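Local coordinates for protein threonine--tRNA ligase catalytic subunit (Aeropyrum pernix, PDB 3A32) that probably attaches threonine to tRNA(Thr) in two steps, activating the amino acid with ATP and then passing it to the acceptor end of the tRNA, at residues A[50-55]-A[137-142]; A[71-76]-A[116-121]; A[109-114]-A[160-165]. All coordinates share one frame; numbering follows the deposited sequence.

The three contacts lie in the catalytic part of the chain, around the edge of its large mixed sheet that holds strands 134-143 and 159-170. Interaction 1 sets helix 48-65 against strand 134-143. Interaction 2 packs the 71-76 loop on helix 112-126, and interaction 3 joins the start of that helix to strand 159-170. Centres of interactions 2 and 3 are about 10 Å apart, those of 1 and 3 about 11 Å, those of 1 and 2 about 17 Å. In chain order the segments run 50-55, 71-76, 109-114, 116-121, 137-142, 160-165. The group thus links the zinc site of interaction 3 to the subunit interface touched by interactions 1 and 2.

Interaction 1 (A[50-55]-A[137-142]); sequences PIRYAL and FEFGRV
The Phe139 ring meets helix 48-65 with CZ and CE1. CZ lies 4.0 Å from the carbonyl O of Arg52, and CE1 lies 4.1 Å from the carbonyl C of Leu55; both approaches are oblique to the ring. In the ring plane, at its edge, sits NH2 of Arg141. The Arg52 guanidinium has NE of Arg141 at its own edge, near its plane, while CE2 of Phe139 comes obliquely, 4.3 Å from Arg52 NH2. CG of Phe139 is anti to the backbone N (chi1 -169°), which carries the ring off the strand to the helix. Leu55 adds an apolar touch, with its CB 4.2 Å from Phe139 CE1. This is a helix packed beside strand 134-143 of the large mixed sheet of the class II synthetase core. The segment axes come within 11.2 Å, and their directions differ by 142°. Phe139 is also the centre of an inverse gamma turn, a local kink in the strand. Ile317 of helix 317-327 touches both Leu55 and Phe139. Arg52 NH2 lies 4.5 Å from Arg141 NE. The Glu72 carboxylate of the second subunit bridges the two guanidinium groups, with a salt bridge through OE1 to Arg52 and another through OE2 to Arg141. Within its own chain, Arg52 also makes a hydrogen bond to Thr161 OG1 and a salt bridge to Glu318.

Interaction 2 (A[71-76]-A[116-121]); sequences VETPII and ILLFLN
Leu118 holds CG anti to its carbonyl carbon (chi1 -68°), and its chi2 of -175° extends the branch ending in CD1 toward the 71-76 loop. Val71 has CG1 beside its backbone N and CG2 between that N and the carbonyl carbon, and both methyls touch Leu118 CD1. The two side chains meet tip to tip. Leu118 CD1 is 3.8 Å from Val71 CB and 3.8 Å from Val71 CG1, and CG2 of Val71 lies 3.9 Å from the same methyl. One leucine methyl is therefore set against the whole branched end of the valine. Thr73 comes in at a slant. Its CG2 is 3.8 Å from Leu118 CD1, while its OG1 is hydrogen-bonded to Glu138 OE1 of strand 134-143. The threonine thus splits its two branches, one apolar to the helix and one polar to the sheet. In the fold, 71-76 is the loop between strand 69-70 of the large sheet and strand 76-78 of the small antiparallel sheet. Helix 112-126 carries both Leu118 and, near its start, the zinc ligand Cys112. All three touching residues are buried. Other parts of the helix also meet the loop, with Tyr114 and His115 against Thr73. Phe44 of the second subunit packs on Leu118. Val71 O accepts a hydrogen bond from Tyr53 OH of that subunit, so the loop also belongs to the dimer interface.

Interaction 3 (A[109-114]-A[160-165]); sequences PMNCPY and FTQDDA. With ZN (zinc ion), chain G.
Asn111 meets Asp164 and Gln162 directly. Asn111 and Asp164 slide past each other in opposite directions, with amide and carboxylate planes 46° apart. Asp164 OD2 lies 3.4 Å from Asn111 CB. CG of Asp164 is anti to its backbone N (chi1 -161°), which sends the carboxylate off strand 159-170 toward the start of helix 112-126. Two waters add hydrogen bonds. One accepts from the Asn111 backbone N and donates to Gln162 OE1, and it also donates to Asp164 OD2 at 2.6 Å. It therefore ties the loop backbone to two side chains of the strand. A second water donates to Asp164 OD1, also at 2.6 Å. Metal bonds form the third kind. The zinc ion is held by Cys112 SG at 2.3 Å and by the second water at 2.0 Å. His166 and His310 complete the protein ligands, giving the zinc site of this threonyl-tRNA synthetase core. Asp164 itself does not bind the metal, since its OD1 is 4.2 Å from the zinc. It is a second-shell residue that grips the metal-bound water. Replacing Asp164 by an alanine is likely to deprive both waters of a carboxylate acceptor and leave the zinc-bound one less firmly oriented. Zinc would be expected to polarise that water, and the carboxylate accepting its hydrogen bond probably helps to orient it.

Interaction 1 (A[50-55]-A[137-142])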
loop_
_atom_site.group_PDB
_atom_site.type_symbol
_atom_site.label_atom_id
_atom_site.label_comp_id
_atom_site.label_asym_id
_atom_site.label_seq_id
_atom_site.Cartn_x
_atom_site.Cartn_y
_atom_site.Cartn_z
ATOM N N PRO A 50 2.621 5.446 8.652
ATOM C CA PRO A 50 3.728 4.555 8.306
ATOM C C PRO A 50 3.496 3.112 8.694
ATOM O O PRO A 50 3.906 2.213 7.947
ATOM C CB PRO A 50 4.949 5.185 9.027
ATOM C CG PRO A 50 4.530 6.619 9.292
ATOM C CD PRO A 50 3.062 6.529 9.561
ATOM N N ILE A 51 2.788 2.890 9.808
ATOM C CA ILE A 51 2.373 1.545 10.185
ATOM C C ILE A 51 1.506 0.897 9.081
ATOM O O ILE A 51 1.710 -0.253 8.748
ATOM C CB ILE A 51 1.576 1.509 11.549
ATOM C CG1 ILE A 51 2.390 2.052 12.714
ATOM C CG2 ILE A 51 1.163 0.071 11.922
ATOM C CD1 ILE A 51 1.651 1.876 13.988
ATOM N N ARG A 52 0.538 1.634 8.533
ATOM C CA ARG A 52 -0.323 1.102 7.477
ATOM C C ARG A 52 0.416 0.794 6.174
ATOM O O ARG A 52 0.202 -0.253 5.591
ATOM C CB ARG A 52 -1.539 2.012 7.249
ATOM C CG ARG A 52 -2.536 1.840 8.471
ATOM C CD ARG A 52 -3.854 2.526 8.189
ATOM N NE ARG A 52 -4.593 1.874 7.107
ATOM C CZ ARG A 52 -5.363 0.787 7.269
ATOM N NH1 ARG A 52 -5.503 0.229 8.468
ATOM N NH2 ARG A 52 -6.019 0.279 6.240
ATOM N N TYR A 53 1.306 1.678 5.731
ATOM C CA TYR A 53 2.092 1.381 4.540
ATOM C C TYR A 53 3.064 0.220 4.790
ATOM O O TYR A 53 3.231 -0.600 3.913
ATOM C CB TYR A 53 2.837 2.603 4.030
ATOM C CG TYR A 53 1.935 3.648 3.424
ATOM C CD1 TYR A 53 1.367 4.636 4.224
ATOM C CD2 TYR A 53 1.632 3.634 2.058
ATOM C CE1 TYR A 53 0.501 5.604 3.688
ATOM C CE2 TYR A 53 0.790 4.631 1.480
ATOM C CZ TYR A 53 0.252 5.617 2.312
ATOM O OH TYR A 53 -0.552 6.594 1.823
ATOM N N ALA A 54 3.676 0.170 5.979
ATOM C CA ALA A 54 4.663 -0.886 6.301
ATOM C C ALA A 54 3.987 -2.266 6.305
ATOM O O ALA A 54 4.511 -3.240 5.777
ATOM C CB ALA A 54 5.354 -0.600 7.659
ATOM N N LEU A 55 2.791 -2.300 6.874
ATOM C CA LEU A 55 1.975 -3.478 6.984
ATOM C C LEU A 55 1.579 -4.029 5.591
ATOM O O LEU A 55 1.835 -5.217 5.278
ATOM C CB LEU A 55 0.764 -3.083 7.844
ATOM C CG LEU A 55 0.314 -3.833 9.092
ATOM C CD1 LEU A 55 1.366 -4.835 9.657
ATOM C CD2 LEU A 55 -0.177 -2.871 10.127
ATOM N N PHE A 137 -3.595 -13.084 -2.882
ATOM C CA PHE A 137 -3.552 -12.327 -1.628
ATOM C C PHE A 137 -3.923 -10.850 -1.857
ATOM O O PHE A 137 -3.494 -10.262 -2.840
ATOM C CB PHE A 137 -2.143 -12.335 -0.996
ATOM C CG PHE A 137 -2.028 -11.409 0.190
ATOM C CD1 PHE A 137 -2.581 -11.765 1.422
ATOM C CD2 PHE A 137 -1.417 -10.161 0.072
ATOM C CE1 PHE A 137 -2.518 -10.928 2.491
ATOM C CE2 PHE A 137 -1.334 -9.316 1.172
ATOM C CZ PHE A 137 -1.885 -9.687 2.374
ATOM N N GLU A 138 -4.657 -10.246 -0.930
ATOM C CA GLU A 138 -4.949 -8.799 -1.013
ATOM C C GLU A 138 -4.997 -8.185 0.374
ATOM O O GLU A 138 -5.631 -8.763 1.253
ATOM C CB GLU A 138 -6.266 -8.487 -1.757
ATOM C CG GLU A 138 -6.609 -7.014 -1.739
ATOM C CD GLU A 138 -7.747 -6.617 -2.675
ATOM O OE1 GLU A 138 -8.398 -7.499 -3.312
ATOM O OE2 GLU A 138 -8.014 -5.399 -2.758
ATOM N N PHE A 139 -4.275 -7.066 0.561
ATOM C CA PHE A 139 -4.420 -6.169 1.724
ATOM C C PHE A 139 -5.706 -5.399 1.421
ATOM O O PHE A 139 -5.690 -4.358 0.741
ATOM C CB PHE A 139 -3.205 -5.221 1.773
ATOM C CG PHE A 139 -3.078 -4.415 3.062
ATOM C CD1 PHE A 139 -2.642 -5.010 4.244
ATOM C CD2 PHE A 139 -3.357 -3.050 3.075
ATOM C CE1 PHE A 139 -2.535 -4.253 5.440
ATOM C CE2 PHE A 139 -3.215 -2.289 4.236
ATOM C CZ PHE A 139 -2.798 -2.894 5.424
ATOM N N GLY A 140 -6.844 -5.935 1.849
ATOM C CA GLY A 140 -8.119 -5.490 1.237
ATOM C C GLY A 140 -8.930 -4.599 2.140
ATOM O O GLY A 140 -8.896 -4.778 3.353
ATOM N N ARG A 141 -9.686 -3.670 1.569
ATOM C CA ARG A 141 -10.466 -2.669 2.365
ATOM C C ARG A 141 -11.960 -2.892 2.171
ATOM O O ARG A 141 -12.460 -2.773 1.052
ATOM C CB ARG A 141 -10.103 -1.251 1.953
ATOM C CG ARG A 141 -8.631 -0.955 2.192
ATOM C CD ARG A 141 -8.122 0.173 1.334
ATOM N NE ARG A 141 -6.830 0.595 1.873
ATOM C CZ ARG A 141 -5.683 0.137 1.403
ATOM N NH1 ARG A 141 -5.691 -0.697 0.369
ATOM N NH2 ARG A 141 -4.560 0.507 1.964
ATOM N N VAL A 142 -12.640 -3.249 3.265
ATOM C CA VAL A 142 -14.008 -3.722 3.240
ATOM C C VAL A 142 -14.881 -2.874 4.148
ATOM O O VAL A 142 -14.410 -2.290 5.119
ATOM C CB VAL A 142 -14.121 -5.259 3.524
ATOM C CG1 VAL A 142 -13.385 -6.071 2.439
ATOM C CG2 VAL A 142 -13.594 -5.642 4.893
#

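Interaction 2 (A[71-76]-A[116-121])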
loop_
_atom_site.group_PDB
_atom_site.type_symbol
_atom_site.label_atom_id
_atom_site.label_comp_id
_atom_site.label_asym_id
_atom_site.label_seq_id
_atom_site.Cartn_x
_atom_site.Cartn_y
_atom_site.Cartn_z
ATOM N N VAL A 71 -2.767 -8.787 -5.289
ATOM C CA VAL A 71 -3.699 -8.051 -6.073
ATOM C C VAL A 71 -4.320 -6.921 -5.265
ATOM O O VAL A 71 -4.188 -6.830 -4.028
ATOM C CB VAL A 71 -4.796 -8.960 -6.727
ATOM C CG1 VAL A 71 -4.137 -10.072 -7.569
ATOM C CG2 VAL A 71 -5.757 -9.515 -5.683
ATOM N N GLU A 72 -4.932 -6.020 -5.990
ATOM C CA GLU A 72 -5.745 -4.962 -5.387
ATOM C C GLU A 72 -7.023 -4.923 -6.240
ATOM O O GLU A 72 -6.946 -4.879 -7.494
ATOM C CB GLU A 72 -4.990 -3.627 -5.359
ATOM C CG GLU A 72 -5.897 -2.420 -5.039
ATOM C CD GLU A 72 -5.141 -1.105 -4.671
ATOM O OE1 GLU A 72 -3.891 -1.103 -4.712
ATOM O OE2 GLU A 72 -5.830 -0.080 -4.290
ATOM N N THR A 73 -8.180 -5.027 -5.580
ATOM C CA THR A 73 -9.455 -5.090 -6.322
ATOM C C THR A 73 -10.290 -3.851 -5.986
ATOM O O THR A 73 -10.054 -3.218 -4.951
ATOM C CB THR A 73 -10.224 -6.467 -6.115
ATOM O OG1 THR A 73 -10.571 -6.662 -4.729
ATOM C CG2 THR A 73 -9.390 -7.689 -6.636
ATOM N N PRO A 74 -11.263 -3.490 -6.853
ATOM C CA PRO A 74 -11.992 -2.256 -6.598
ATOM C C PRO A 74 -12.726 -2.168 -5.290
ATOM O O PRO A 74 -13.110 -3.184 -4.682
ATOM C CB PRO A 74 -12.986 -2.190 -7.744
ATOM C CG PRO A 74 -12.314 -2.979 -8.836
ATOM C CD PRO A 74 -11.699 -4.123 -8.098
ATOM N N ILE A 75 -12.919 -0.932 -4.855
ATOM C CA ILE A 75 -13.658 -0.667 -3.657
ATOM C C ILE A 75 -15.181 -0.718 -3.819
ATOM O O ILE A 75 -15.892 -1.014 -2.824
ATOM C CB ILE A 75 -13.110 0.617 -2.996
ATOM C CG1 ILE A 75 -11.702 0.235 -2.516
ATOM C CG2 ILE A 75 -14.085 1.156 -1.883
ATOM C CD1 ILE A 75 -11.047 1.131 -1.554
ATOM N N ILE A 76 -15.678 -0.455 -5.037
ATOM C CA ILE A 76 -17.106 -0.515 -5.306
ATOM C C ILE A 76 -17.391 -1.579 -6.356
ATOM O O ILE A 76 -16.473 -2.076 -7.005
ATOM C CB ILE A 76 -17.697 0.837 -5.672
ATOM C CG1 ILE A 76 -17.108 1.385 -7.009
ATOM C CG2 ILE A 76 -17.534 1.804 -4.479
ATOM C CD1 ILE A 76 -17.937 2.628 -7.675
ATOM N N ILE A 116 -12.253 -14.162 -7.377
ATOM C CA ILE A 116 -12.766 -15.191 -8.305
ATOM C C ILE A 116 -12.880 -14.713 -9.746
ATOM O O ILE A 116 -12.562 -15.462 -10.642
ATOM C CB ILE A 116 -14.108 -15.794 -7.862
ATOM C CG1 ILE A 116 -13.928 -16.508 -6.536
ATOM C CG2 ILE A 116 -14.666 -16.786 -8.950
ATOM C CD1 ILE A 116 -15.242 -16.594 -5.824
ATOM N N LEU A 117 -13.326 -13.481 -9.971
ATOM C CA LEU A 117 -13.301 -12.930 -11.313
ATOM C C LEU A 117 -11.869 -12.914 -11.895
ATOM O O LEU A 117 -11.664 -13.168 -13.101
ATOM C CB LEU A 117 -13.945 -11.524 -11.357
ATOM C CG LEU A 117 -15.482 -11.343 -11.200
ATOM C CD1 LEU A 117 -15.852 -9.860 -11.303
ATOM C CD2 LEU A 117 -16.336 -12.150 -12.244
ATOM N N LEU A 118 -10.880 -12.597 -11.060
ATOM C CA LEU A 118 -9.476 -12.570 -11.495
ATOM C C LEU A 118 -8.984 -13.961 -11.849
ATOM O O LEU A 118 -8.260 -14.124 -12.788
ATOM C CB LEU A 118 -8.535 -11.975 -10.404
ATOM C CG LEU A 118 -8.687 -10.461 -10.098
ATOM C CD1 LEU A 118 -7.662 -9.929 -9.100
ATOM C CD2 LEU A 118 -8.637 -9.654 -11.383
ATOM N N PHE A 119 -9.313 -14.948 -11.041
ATOM C CA PHE A 119 -9.152 -16.343 -11.452
ATOM C C PHE A 119 -9.835 -16.627 -12.819
ATOM O O PHE A 119 -9.211 -17.139 -13.733
ATOM C CB PHE A 119 -9.710 -17.289 -10.397
ATOM C CG PHE A 119 -9.726 -18.752 -10.833
ATOM C CD1 PHE A 119 -8.541 -19.489 -10.886
ATOM C CD2 PHE A 119 -10.933 -19.393 -11.154
ATOM C CE1 PHE A 119 -8.543 -20.862 -11.274
ATOM C CE2 PHE A 119 -10.953 -20.760 -11.555
ATOM C CZ PHE A 119 -9.738 -21.493 -11.610
ATOM N N LEU A 120 -11.106 -16.260 -12.944
ATOM C CA LEU A 120 -11.844 -16.512 -14.173
ATOM C C LEU A 120 -11.216 -15.841 -15.362
ATOM O O LEU A 120 -11.176 -16.434 -16.431
ATOM C CB LEU A 120 -13.330 -16.154 -14.045
ATOM C CG LEU A 120 -14.119 -17.109 -13.141
ATOM C CD1 LEU A 120 -15.530 -16.603 -12.891
ATOM C CD2 LEU A 120 -14.105 -18.620 -13.666
ATOM N N ASN A 121 -10.729 -14.617 -15.199
ATOM C CA ASN A 121 -10.087 -13.928 -16.335
ATOM C C ASN A 121 -8.806 -14.655 -16.811
ATOM O O ASN A 121 -8.576 -14.744 -17.998
ATOM C CB ASN A 121 -9.796 -12.446 -16.018
ATOM C CG ASN A 121 -9.055 -11.754 -17.141
ATOM O OD1 ASN A 121 -9.578 -11.605 -18.259
ATOM N ND2 ASN A 121 -7.825 -11.320 -16.857
#

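Interaction 3 (A[109-114]-A[160-165])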
loop_
_atom_site.group_PDB
_atom_site.type_symbol
_atom_site.label_atom_id
_atom_site.label_comp_id
_atom_site.label_asym_id
_atom_site.label_seq_id
_atom_site.Cartn_x
_atom_site.Cartn_y
_atom_site.Cartn_z
ATOM N N PRO A 109 -18.089 -5.287 0.627
ATOM C CA PRO A 109 -17.966 -5.856 1.988
ATOM C C PRO A 109 -16.998 -7.044 2.072
ATOM O O PRO A 109 -16.570 -7.421 3.172
ATOM C CB PRO A 109 -19.410 -6.312 2.297
ATOM C CG PRO A 109 -19.994 -6.690 0.945
ATOM C CD PRO A 109 -19.172 -5.958 -0.138
ATOM N N MET A 110 -16.651 -7.635 0.923
ATOM C CA MET A 110 -15.722 -8.759 0.893
ATOM C C MET A 110 -14.995 -8.772 -0.426
ATOM O O MET A 110 -15.551 -8.294 -1.423
ATOM C CB MET A 110 -16.498 -10.074 1.065
ATOM C CG MET A 110 -17.566 -10.370 -0.004
ATOM S SD MET A 110 -18.831 -11.603 0.567
ATOM C CE MET A 110 -18.126 -12.112 2.164
ATOM N N ASN A 111 -13.771 -9.320 -0.449
ATOM C CA ASN A 111 -12.941 -9.338 -1.699
ATOM C C ASN A 111 -13.153 -10.555 -2.557
ATOM O O ASN A 111 -12.792 -10.551 -3.741
ATOM C CB ASN A 111 -11.451 -9.241 -1.417
ATOM C CG ASN A 111 -11.097 -8.112 -0.483
ATOM O OD1 ASN A 111 -10.556 -8.327 0.603
ATOM N ND2 ASN A 111 -11.381 -6.913 -0.893
ATOM N N CYS A 112 -13.729 -11.601 -1.959
ATOM C CA CYS A 112 -13.933 -12.922 -2.615
ATOM C C CYS A 112 -14.398 -12.970 -4.075
ATOM O O CYS A 112 -13.771 -13.677 -4.868
ATOM C CB CYS A 112 -14.856 -13.849 -1.758
ATOM S SG CYS A 112 -14.992 -13.388 0.010
ATOM N N PRO A 113 -15.566 -12.354 -4.401
ATOM C CA PRO A 113 -16.071 -12.340 -5.778
ATOM C C PRO A 113 -15.104 -11.675 -6.757
ATOM O O PRO A 113 -14.957 -12.162 -7.890
ATOM C CB PRO A 113 -17.384 -11.540 -5.667
ATOM C CG PRO A 113 -17.828 -11.702 -4.201
ATOM C CD PRO A 113 -16.522 -11.755 -3.443
ATOM N N TYR A 114 -14.431 -10.602 -6.326
ATOM C CA TYR A 114 -13.406 -9.972 -7.185
ATOM C C TYR A 114 -12.242 -10.931 -7.435
ATOM O O TYR A 114 -11.838 -11.105 -8.570
ATOM C CB TYR A 114 -12.958 -8.598 -6.659
ATOM C CG TYR A 114 -13.809 -7.394 -7.164
ATOM C CD1 TYR A 114 -14.308 -6.436 -6.281
ATOM C CD2 TYR A 114 -14.050 -7.195 -8.515
ATOM C CE1 TYR A 114 -15.049 -5.341 -6.717
ATOM C CE2 TYR A 114 -14.772 -6.077 -8.966
ATOM C CZ TYR A 114 -15.269 -5.171 -8.072
ATOM O OH TYR A 114 -16.002 -4.088 -8.529
ATOM N N PHE A 160 -12.653 -1.523 7.431
ATOM C CA PHE A 160 -11.458 -2.125 7.972
ATOM C C PHE A 160 -10.662 -2.874 6.898
ATOM O O PHE A 160 -11.080 -2.971 5.757
ATOM C CB PHE A 160 -11.774 -3.056 9.214
ATOM C CG PHE A 160 -12.739 -4.189 8.924
ATOM C CD1 PHE A 160 -12.270 -5.483 8.691
ATOM C CD2 PHE A 160 -14.121 -3.953 8.854
ATOM C CE1 PHE A 160 -13.155 -6.550 8.371
ATOM C CE2 PHE A 160 -15.017 -5.019 8.568
ATOM C CZ PHE A 160 -14.528 -6.315 8.309
ATOM N N THR A 161 -9.529 -3.433 7.307
ATOM C CA THR A 161 -8.601 -4.074 6.408
ATOM C C THR A 161 -8.428 -5.536 6.833
ATOM O O THR A 161 -8.411 -5.820 8.020
ATOM C CB THR A 161 -7.285 -3.247 6.372
ATOM O OG1 THR A 161 -7.605 -1.829 6.489
ATOM C CG2 THR A 161 -6.507 -3.498 5.042
ATOM N N GLN A 162 -8.321 -6.443 5.862
ATOM C CA GLN A 162 -8.093 -7.888 6.083
ATOM C C GLN A 162 -6.821 -8.249 5.310
ATOM O O GLN A 162 -6.593 -7.688 4.250
ATOM C CB GLN A 162 -9.202 -8.703 5.427
ATOM C CG GLN A 162 -10.563 -8.561 6.028
ATOM C CD GLN A 162 -11.671 -9.005 5.119
ATOM O OE1 GLN A 162 -11.644 -8.794 3.912
ATOM N NE2 GLN A 162 -12.684 -9.618 5.704
ATOM N N ASP A 163 -5.995 -9.153 5.866
ATOM C CA ASP A 163 -4.961 -9.848 5.094
ATOM C C ASP A 163 -5.633 -11.087 4.433
ATOM O O ASP A 163 -5.445 -12.245 4.836
ATOM C CB ASP A 163 -3.771 -10.274 6.011
ATOM C CG ASP A 163 -4.213 -11.121 7.244
ATOM O OD1 ASP A 163 -5.312 -10.867 7.800
ATOM O OD2 ASP A 163 -3.453 -12.033 7.676
ATOM N N ASP A 164 -6.386 -10.804 3.390
ATOM C CA ASP A 164 -7.317 -11.716 2.787
ATOM C C ASP A 164 -6.657 -12.504 1.654
ATOM O O ASP A 164 -5.918 -11.930 0.855
ATOM C CB ASP A 164 -8.478 -10.874 2.222
ATOM C CG ASP A 164 -9.741 -11.693 1.966
ATOM O OD1 ASP A 164 -9.898 -12.782 2.571
ATOM O OD2 ASP A 164 -10.597 -11.214 1.179
ATOM N N ALA A 165 -6.975 -13.799 1.528
ATOM C CA ALA A 165 -6.499 -14.552 0.381
ATOM C C ALA A 165 -7.527 -15.594 0.037
ATOM O O ALA A 165 -8.353 -15.965 0.885
ATOM C CB ALA A 165 -5.137 -15.183 0.675
HETATM ZN ZN ZN G . -13.333 -14.610 0.994
HETATM O O HOH W 1 -12.962 -10.526 2.084
HETATM O O HOH W 2 -12.205 -13.957 2.542
#